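Local coordinates for protein major allergen DAU C 1 (Daucus carota, PDB 2WQL) that is a pathogenesis-related plant-defence protein and major carrot allergen of the Bet v 1 family, and may bind small hydrophobic ligands such as abscisic acid, at the interface of chains A and B and the interface of chains A and C. Numbering follows the deposited sequence. Chains: chain A/B/C, Major allergen DAU C 1.

Contact 1: the interface of chains A and B. Residues chain A 138, 141-142, 145-146, 148-149; chain B 138-139, 141-142, 145-146.
Two copies of helix 130-153 lie against each other along a strip of small side chains, and the closest approaches run from alanine methyls and lysine CB methylenes to the partner's main chain. CB of A:Ala142 lies 3.6 Å from the carbonyl O of B:Ala142, and the reverse contact is equivalent, which places the two-fold axis between these alanines. Further along, the methyl of B:Ala138 reaches the flank of the A:Ala149 methyl, CB to CB at 3.7 Å. Flanking the strip, each Lys145 gives its aliphatic root: CG of B:Lys145 is 3.8 Å from CG2 of A:Thr141, the side chains crossing obliquely. Within this patch no N or O of one chain is within bonding range of the other, so van der Waals packing holds it. In the second shell, A:Thr141 presents its methyl because, with OG1 at chi1 -57°, beside the backbone N, CG2 falls anti to that N. A:Lys145 bends at chi2 (-63°) and runs out across the helix, bringing NZ into a 2.6 Å salt bridge with OE2 of A:Glu148, on the carboxylate's syn lone pair. The protein is a homodimer, and this pairing may be its dimer contact, though the structure alone does not show it. The patch belongs to the long C-terminal helix of the Bet v 1 fold.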
loop_
_atom_site.group_PDB
_atom_site.type_symbol
_atom_site.label_atom_id
_atom_site.label_comp_id
_atom_site.label_asym_id
_atom_site.label_seq_id
_atom_site.Cartn_x
_atom_site.Cartn_y
_atom_site.Cartn_z
ATOM N N ALA A 138 5.936 0.759 -20.762
ATOM C CA ALA A 138 7.013 1.734 -20.705
ATOM C C ALA A 138 6.664 2.937 -21.565
ATOM O O ALA A 138 6.831 4.082 -21.140
ATOM C CB ALA A 138 8.296 1.134 -21.163
ATOM N N THR A 141 3.671 4.989 -20.264
ATOM C CA THR A 141 4.096 5.733 -19.094
ATOM C C THR A 141 4.927 6.937 -19.530
ATOM O O THR A 141 4.741 8.023 -19.032
ATOM C CB THR A 141 4.881 4.833 -18.112
ATOM O OG1 THR A 141 4.071 3.715 -17.753
ATOM C CG2 THR A 141 5.261 5.596 -16.854
ATOM N N ALA A 142 5.829 6.733 -20.480
ATOM C CA ALA A 142 6.654 7.821 -21.023
ATOM C C ALA A 142 5.786 8.971 -21.528
ATOM O O ALA A 142 6.042 10.132 -21.239
ATOM C CB ALA A 142 7.553 7.315 -22.150
ATOM N N LYS A 145 3.813 10.743 -18.646
ATOM C CA LYS A 145 4.647 11.616 -17.847
ATOM C C LYS A 145 5.102 12.862 -18.599
ATOM O O LYS A 145 5.327 13.910 -17.998
ATOM C CB LYS A 145 5.847 10.841 -17.294
ATOM C CG LYS A 145 5.486 9.814 -16.201
ATOM C CD LYS A 145 4.888 10.489 -14.964
ATOM C CE LYS A 145 4.714 9.543 -13.771
ATOM N NZ LYS A 145 4.062 10.270 -12.612
ATOM N N ALA A 146 5.250 12.761 -19.910
ATOM C CA ALA A 146 5.545 13.944 -20.712
ATOM C C ALA A 146 4.356 14.907 -20.618
ATOM O O ALA A 146 4.532 16.117 -20.514
ATOM C CB ALA A 146 5.834 13.561 -22.163
ATOM N N GLU A 148 2.070 14.917 -18.089
ATOM C CA GLU A 148 2.103 15.413 -16.704
ATOM C C GLU A 148 3.019 16.644 -16.570
ATOM O O GLU A 148 2.676 17.636 -15.931
ATOM C CB GLU A 148 2.567 14.309 -15.751
ATOM C CG GLU A 148 2.191 14.542 -14.301
ATOM C CD GLU A 148 2.960 13.651 -13.329
ATOM O OE1 GLU A 148 3.828 14.186 -12.624
ATOM O OE2 GLU A 148 2.716 12.423 -13.263
ATOM N N ALA A 149 4.181 16.580 -17.197
ATOM C CA ALA A 149 5.125 17.689 -17.178
ATOM C C ALA A 149 4.515 18.945 -17.790
ATOM O O ALA A 149 4.652 20.043 -17.256
ATOM C CB ALA A 149 6.381 17.306 -17.908
ATOM N N ALA B 138 8.748 14.789 -13.554
ATOM C CA ALA B 138 7.907 14.279 -14.619
ATOM C C ALA B 138 8.740 14.082 -15.876
ATOM O O ALA B 138 8.665 13.041 -16.519
ATOM C CB ALA B 138 6.751 15.215 -14.888
ATOM N N GLN B 139 9.552 15.069 -16.210
ATOM C CA GLN B 139 10.267 15.055 -17.462
ATOM C C GLN B 139 11.408 14.031 -17.462
ATOM O O GLN B 139 11.640 13.361 -18.460
ATOM C CB GLN B 139 10.777 16.459 -17.752
ATOM C CG GLN B 139 11.447 16.630 -19.115
ATOM C CD GLN B 139 11.161 17.994 -19.712
ATOM O OE1 GLN B 139 10.036 18.256 -20.190
ATOM N NE2 GLN B 139 12.173 18.876 -19.689
ATOM N N THR B 141 11.358 11.308 -15.600
ATOM C CA THR B 141 10.680 10.016 -15.616
ATOM C C THR B 141 10.224 9.677 -17.038
ATOM O O THR B 141 10.361 8.536 -17.481
ATOM C CB THR B 141 9.472 9.978 -14.632
ATOM O OG1 THR B 141 9.921 10.268 -13.299
ATOM C CG2 THR B 141 8.814 8.603 -14.617
ATOM N N ALA B 142 9.709 10.674 -17.750
ATOM C CA ALA B 142 9.320 10.512 -19.156
ATOM C C ALA B 142 10.480 10.002 -19.994
ATOM O O ALA B 142 10.330 9.039 -20.735
ATOM C CB ALA B 142 8.800 11.826 -19.724
ATOM N N LYS B 145 11.599 6.398 -19.009
ATOM C CA LYS B 145 10.692 5.351 -19.479
ATOM C C LYS B 145 10.747 5.157 -20.981
ATOM O O LYS B 145 10.528 4.067 -21.468
ATOM C CB LYS B 145 9.256 5.627 -19.015
ATOM C CG LYS B 145 9.045 5.425 -17.498
ATOM C CD LYS B 145 9.309 3.970 -17.070
ATOM C CE LYS B 145 8.918 3.680 -15.616
ATOM N NZ LYS B 145 9.283 2.273 -15.203
ATOM N N ALA B 146 11.056 6.220 -21.717
ATOM C CA ALA B 146 11.267 6.108 -23.147
ATOM C C ALA B 146 12.469 5.207 -23.392
ATOM O O ALA B 146 12.429 4.348 -24.281
ATOM C CB ALA B 146 11.462 7.466 -23.766
#

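Contact 2: the interface of chains A and C. Residues chain A 5-7, 101, 117; chain C 106-108.
A chi1 of 71° sets the hydroxyl of A:Ser5 beside both its backbone N and its carbonyl carbon, while chi1 of -62° in A:Thr117 puts OG1 anti to the carbonyl carbon. These torsions turn both hydroxyls toward another copy of this Bet v 1-family protein, chain C, at the segment that ends strand 95-106 and continues into the following loop. OG of A:Ser5 donates to the carbonyl O of C:Ala108 at 2.7 Å, and OG1 of A:Thr117 to that of C:Pro106 at 3.0 Å. Both donors lie in the carbonyl plane on a lone pair, so the two hydrogen bonds recognise main-chain carbonyls. Between them the methyl of C:Ala108 lies against strand 5-12, its CB 3.6 Å from CB of A:Ser7. CG2 of A:Thr117, anti to its own backbone N, lies alongside the C:Thr107-C:Ala108 peptide, 3.6 Å from N of C:Ala108. At the other end, the imidazole of A:His101 takes C:Pro106 over one face in a CH-pi contact: the pyrrolidine CG lies 3.8 Å from the ring centroid, displaced toward the rim near CD2, and the two side chains cross at about a right angle. The contact is part of the deposited assembly and may reflect crystal packing.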
loop_
_atom_site.group_PDB
_atom_site.type_symbol
_atom_site.label_atom_id
_atom_site.label_comp_id
_atom_site.label_asym_id
_atom_site.label_seq_id
_atom_site.Cartn_x
_atom_site.Cartn_y
_atom_site.Cartn_z
ATOM N N SER A 5 -5.384 -10.706 -20.303
ATOM C CA SER A 5 -5.543 -9.318 -19.900
ATOM C C SER A 5 -4.356 -8.791 -19.079
ATOM O O SER A 5 -3.520 -9.545 -18.610
ATOM C CB SER A 5 -6.855 -9.146 -19.127
ATOM O OG SER A 5 -6.744 -9.765 -17.870
ATOM N N HIS A 6 -4.288 -7.480 -18.925
ATOM C CA HIS A 6 -3.185 -6.864 -18.194
ATOM C C HIS A 6 -3.606 -5.514 -17.668
ATOM O O HIS A 6 -4.394 -4.811 -18.297
ATOM C CB HIS A 6 -1.984 -6.687 -19.118
ATOM C CG HIS A 6 -0.822 -5.996 -18.482
ATOM N ND1 HIS A 6 -0.023 -6.604 -17.533
ATOM C CD2 HIS A 6 -0.311 -4.752 -18.668
ATOM C CE1 HIS A 6 0.924 -5.760 -17.154
ATOM N NE2 HIS A 6 0.772 -4.628 -17.827
ATOM N N SER A 7 -3.099 -5.134 -16.511
ATOM C CA SER A 7 -3.398 -3.802 -16.045
ATOM C C SER A 7 -2.156 -3.007 -15.723
ATOM O O SER A 7 -1.125 -3.559 -15.373
ATOM C CB SER A 7 -4.344 -3.843 -14.850
ATOM O OG SER A 7 -3.686 -4.361 -13.721
ATOM N N HIS A 101 -9.699 -0.152 -21.153
ATOM C CA HIS A 101 -10.652 0.563 -20.280
ATOM C C HIS A 101 -9.867 1.335 -19.231
ATOM O O HIS A 101 -9.108 0.748 -18.479
ATOM C CB HIS A 101 -11.572 -0.415 -19.569
ATOM C CG HIS A 101 -12.363 -1.284 -20.494
ATOM N ND1 HIS A 101 -13.590 -0.905 -21.001
ATOM C CD2 HIS A 101 -12.101 -2.505 -21.019
ATOM C CE1 HIS A 101 -14.049 -1.860 -21.792
ATOM N NE2 HIS A 101 -13.164 -2.841 -21.818
ATOM N N THR A 117 -6.959 -1.147 -17.921
ATOM C CA THR A 117 -7.045 -2.579 -18.157
ATOM C C THR A 117 -7.064 -2.803 -19.658
ATOM O O THR A 117 -7.862 -2.200 -20.367
ATOM C CB THR A 117 -8.355 -3.154 -17.565
ATOM O OG1 THR A 117 -8.356 -2.951 -16.145
ATOM C CG2 THR A 117 -8.499 -4.634 -17.917
ATOM N N PRO C 106 -14.077 -2.781 -15.999
ATOM C CA PRO C 106 -13.417 -4.048 -15.713
ATOM C C PRO C 106 -11.956 -3.942 -15.291
ATOM O O PRO C 106 -11.294 -2.967 -15.607
ATOM C CB PRO C 106 -13.527 -4.807 -17.041
ATOM C CG PRO C 106 -13.736 -3.798 -18.048
ATOM C CD PRO C 106 -14.460 -2.671 -17.415
ATOM N N THR C 107 -11.485 -4.973 -14.594
ATOM C CA THR C 107 -10.127 -5.062 -14.072
ATOM C C THR C 107 -9.468 -6.305 -14.646
ATOM O O THR C 107 -10.142 -7.272 -14.958
ATOM C CB THR C 107 -10.138 -5.174 -12.523
ATOM O OG1 THR C 107 -10.599 -3.943 -11.960
ATOM C CG2 THR C 107 -8.719 -5.469 -11.969
ATOM N N ALA C 108 -8.145 -6.271 -14.762
ATOM C CA ALA C 108 -7.371 -7.380 -15.314
ATOM C C ALA C 108 -7.716 -8.729 -14.689
ATOM O O ALA C 108 -7.682 -9.743 -15.365
ATOM C CB ALA C 108 -5.863 -7.098 -15.181
#

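Contact 3: the interface of chains A and C. Residues chain A 78-80, 103-106; chain C 9, 103, 105, 115, 117.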
loop_
_atom_site.group_PDB
_atom_site.type_symbol
_atom_site.label_atom_id
_atom_site.label_comp_id
_atom_site.label_asym_id
_atom_site.label_seq_id
_atom_site.Cartn_x
_atom_site.Cartn_y
_atom_site.Cartn_z
ATOM N N ALA A 78 -17.155 11.070 -14.989
ATOM C CA ALA A 78 -16.580 9.963 -14.248
ATOM C C ALA A 78 -15.079 9.807 -14.450
ATOM O O ALA A 78 -14.467 9.014 -13.748
ATOM C CB ALA A 78 -17.272 8.698 -14.621
ATOM N N LEU A 79 -14.502 10.568 -15.387
ATOM C CA LEU A 79 -13.101 10.455 -15.782
ATOM C C LEU A 79 -12.746 9.021 -16.238
ATOM O O LEU A 79 -11.739 8.453 -15.810
ATOM C CB LEU A 79 -12.186 10.897 -14.640
ATOM C CG LEU A 79 -12.563 12.186 -13.897
ATOM C CD1 LEU A 79 -11.511 12.534 -12.863
ATOM C CD2 LEU A 79 -12.797 13.346 -14.869
ATOM N N SER A 80 -13.578 8.439 -17.099
ATOM C CA SER A 80 -13.261 7.158 -17.704
ATOM C C SER A 80 -13.207 7.266 -19.219
ATOM O O SER A 80 -13.844 8.136 -19.819
ATOM C CB SER A 80 -14.260 6.076 -17.285
ATOM O OG SER A 80 -15.506 6.211 -17.930
ATOM N N VAL A 103 -9.676 4.432 -16.175
ATOM C CA VAL A 103 -10.360 5.314 -15.242
ATOM C C VAL A 103 -9.309 6.074 -14.432
ATOM O O VAL A 103 -8.311 5.504 -14.044
ATOM C CB VAL A 103 -11.334 4.527 -14.330
ATOM C CG1 VAL A 103 -10.576 3.536 -13.448
ATOM C CG2 VAL A 103 -12.186 5.470 -13.487
ATOM N N VAL A 104 -9.528 7.364 -14.210
ATOM C CA VAL A 104 -8.626 8.180 -13.404
ATOM C C VAL A 104 -9.300 8.390 -12.054
ATOM O O VAL A 104 -10.369 8.964 -11.989
ATOM C CB VAL A 104 -8.342 9.541 -14.057
ATOM C CG1 VAL A 104 -7.256 10.243 -13.322
ATOM C CG2 VAL A 104 -7.962 9.369 -15.509
ATOM N N VAL A 105 -8.696 7.918 -10.972
ATOM C CA VAL A 105 -9.338 8.061 -9.665
ATOM C C VAL A 105 -8.540 8.995 -8.754
ATOM O O VAL A 105 -7.318 8.957 -8.761
ATOM C CB VAL A 105 -9.601 6.686 -8.954
ATOM C CG1 VAL A 105 -9.884 5.594 -9.959
ATOM C CG2 VAL A 105 -8.454 6.299 -8.082
ATOM N N PRO A 106 -9.229 9.852 -7.984
ATOM C CA PRO A 106 -8.510 10.761 -7.094
ATOM C C PRO A 106 -7.951 10.094 -5.858
ATOM O O PRO A 106 -8.429 9.042 -5.443
ATOM C CB PRO A 106 -9.566 11.796 -6.702
ATOM C CG PRO A 106 -10.848 11.163 -6.975
ATOM C CD PRO A 106 -10.646 10.216 -8.105
ATOM N N GLU C 9 -15.246 4.978 -5.047
ATOM C CA GLU C 9 -14.819 3.809 -5.815
ATOM C C GLU C 9 -15.037 2.537 -5.000
ATOM O O GLU C 9 -14.557 2.451 -3.884
ATOM C CB GLU C 9 -13.338 3.929 -6.155
ATOM C CG GLU C 9 -13.032 5.074 -7.117
ATOM C CD GLU C 9 -12.896 6.451 -6.431
ATOM O OE1 GLU C 9 -12.073 6.591 -5.491
ATOM O OE2 GLU C 9 -13.600 7.408 -6.860
ATOM N N VAL C 103 -19.909 4.728 -13.502
ATOM C CA VAL C 103 -19.411 3.841 -14.540
ATOM C C VAL C 103 -18.858 2.585 -13.858
ATOM O O VAL C 103 -18.337 2.665 -12.760
ATOM C CB VAL C 103 -18.354 4.567 -15.424
ATOM C CG1 VAL C 103 -17.135 4.946 -14.594
ATOM C CG2 VAL C 103 -17.937 3.701 -16.614
ATOM N N VAL C 105 -16.111 -0.273 -14.436
ATOM C CA VAL C 105 -15.013 -0.604 -15.343
ATOM C C VAL C 105 -14.421 -1.973 -14.990
ATOM O O VAL C 105 -14.307 -2.308 -13.823
ATOM C CB VAL C 105 -13.917 0.523 -15.416
ATOM C CG1 VAL C 105 -14.514 1.884 -15.121
ATOM C CG2 VAL C 105 -12.815 0.256 -14.476
ATOM N N LYS C 115 -17.077 3.244 -10.162
ATOM C CA LYS C 115 -16.800 4.617 -9.774
ATOM C C LYS C 115 -18.055 5.444 -9.873
ATOM O O LYS C 115 -18.777 5.370 -10.849
ATOM C CB LYS C 115 -15.712 5.249 -10.640
ATOM C CG LYS C 115 -15.377 6.680 -10.201
ATOM C CD LYS C 115 -14.214 7.302 -10.950
ATOM C CE LYS C 115 -14.116 8.797 -10.633
ATOM N NZ LYS C 115 -13.143 9.565 -11.472
ATOM N N THR C 117 -19.305 9.580 -9.295
ATOM C CA THR C 117 -19.031 10.978 -9.010
ATOM C C THR C 117 -20.350 11.639 -8.686
ATOM O O THR C 117 -21.300 11.497 -9.435
ATOM C CB THR C 117 -18.390 11.684 -10.214
ATOM O OG1 THR C 117 -17.102 11.101 -10.481
ATOM C CG2 THR C 117 -18.207 13.159 -9.931
#
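C:Lys115 reaches across the boundary almost fully stretched, its CG anti to the backbone N (chi1 -178°) and the remaining torsions also near anti, so that the ammonium arrives end-on between two carbonyls of chain A. NZ donates to O of A:Ala78 at 2.7 Å, standing above the carbonyl plane, 53° out of it, and to O of A:Val104 at 2.9 Å, nearly along the C=O axis at 163°. The pair of carbonyl dipoles would plausibly compensate a positive charge on the lysine. The side chain of A:Leu79 crosses that of C:Lys115 obliquely, its CB and CG each 3.6 Å from NZ. Farther back, CG2 of A:Val103, anti to its own backbone N, meets the lysine CD methylene at 3.7 Å. The other branch, CG1, of A:Val103 faces CG2 of C:Val105, again obliquely, at 4.1 Å. C:Val103 turns both methyls to chain A: CG1 lies 3.8 Å from CB of A:Ala78, and CG2 lies 3.7 Å from OG of A:Ser80, an engineered residue. The contact may be one of crystal packing. In chain A the patch spans the turn between strands 66-75 and 80-87 and the end of strand 95-106; chain C contributes strands 5-12, 95-106 and 112-122, so a turn and strand end of chain A meet the sheet surface of chain C.

Contact 1 lies about 21 Å from contact 2 and 22 Å from contact 3, measured between the centres of their C-alpha atoms, whereas contacts 2 and 3 are about 14 Å apart and belong to one interface. Contact 1 uses the C-terminal helix alone; the other two draw mainly on strands 5-12, 95-106 and 112-122, with adjoining turns and the start of strand 80-87. Pro106 and Thr117 occur in both contacts 2 and 3 with the chains exchanged, yet that interface is no exact two-fold, unlike contact 1. Chain A thus meets one neighbour by its helix and another by its sheet and neighbouring loops, linking copies within the deposited six-chain assembly.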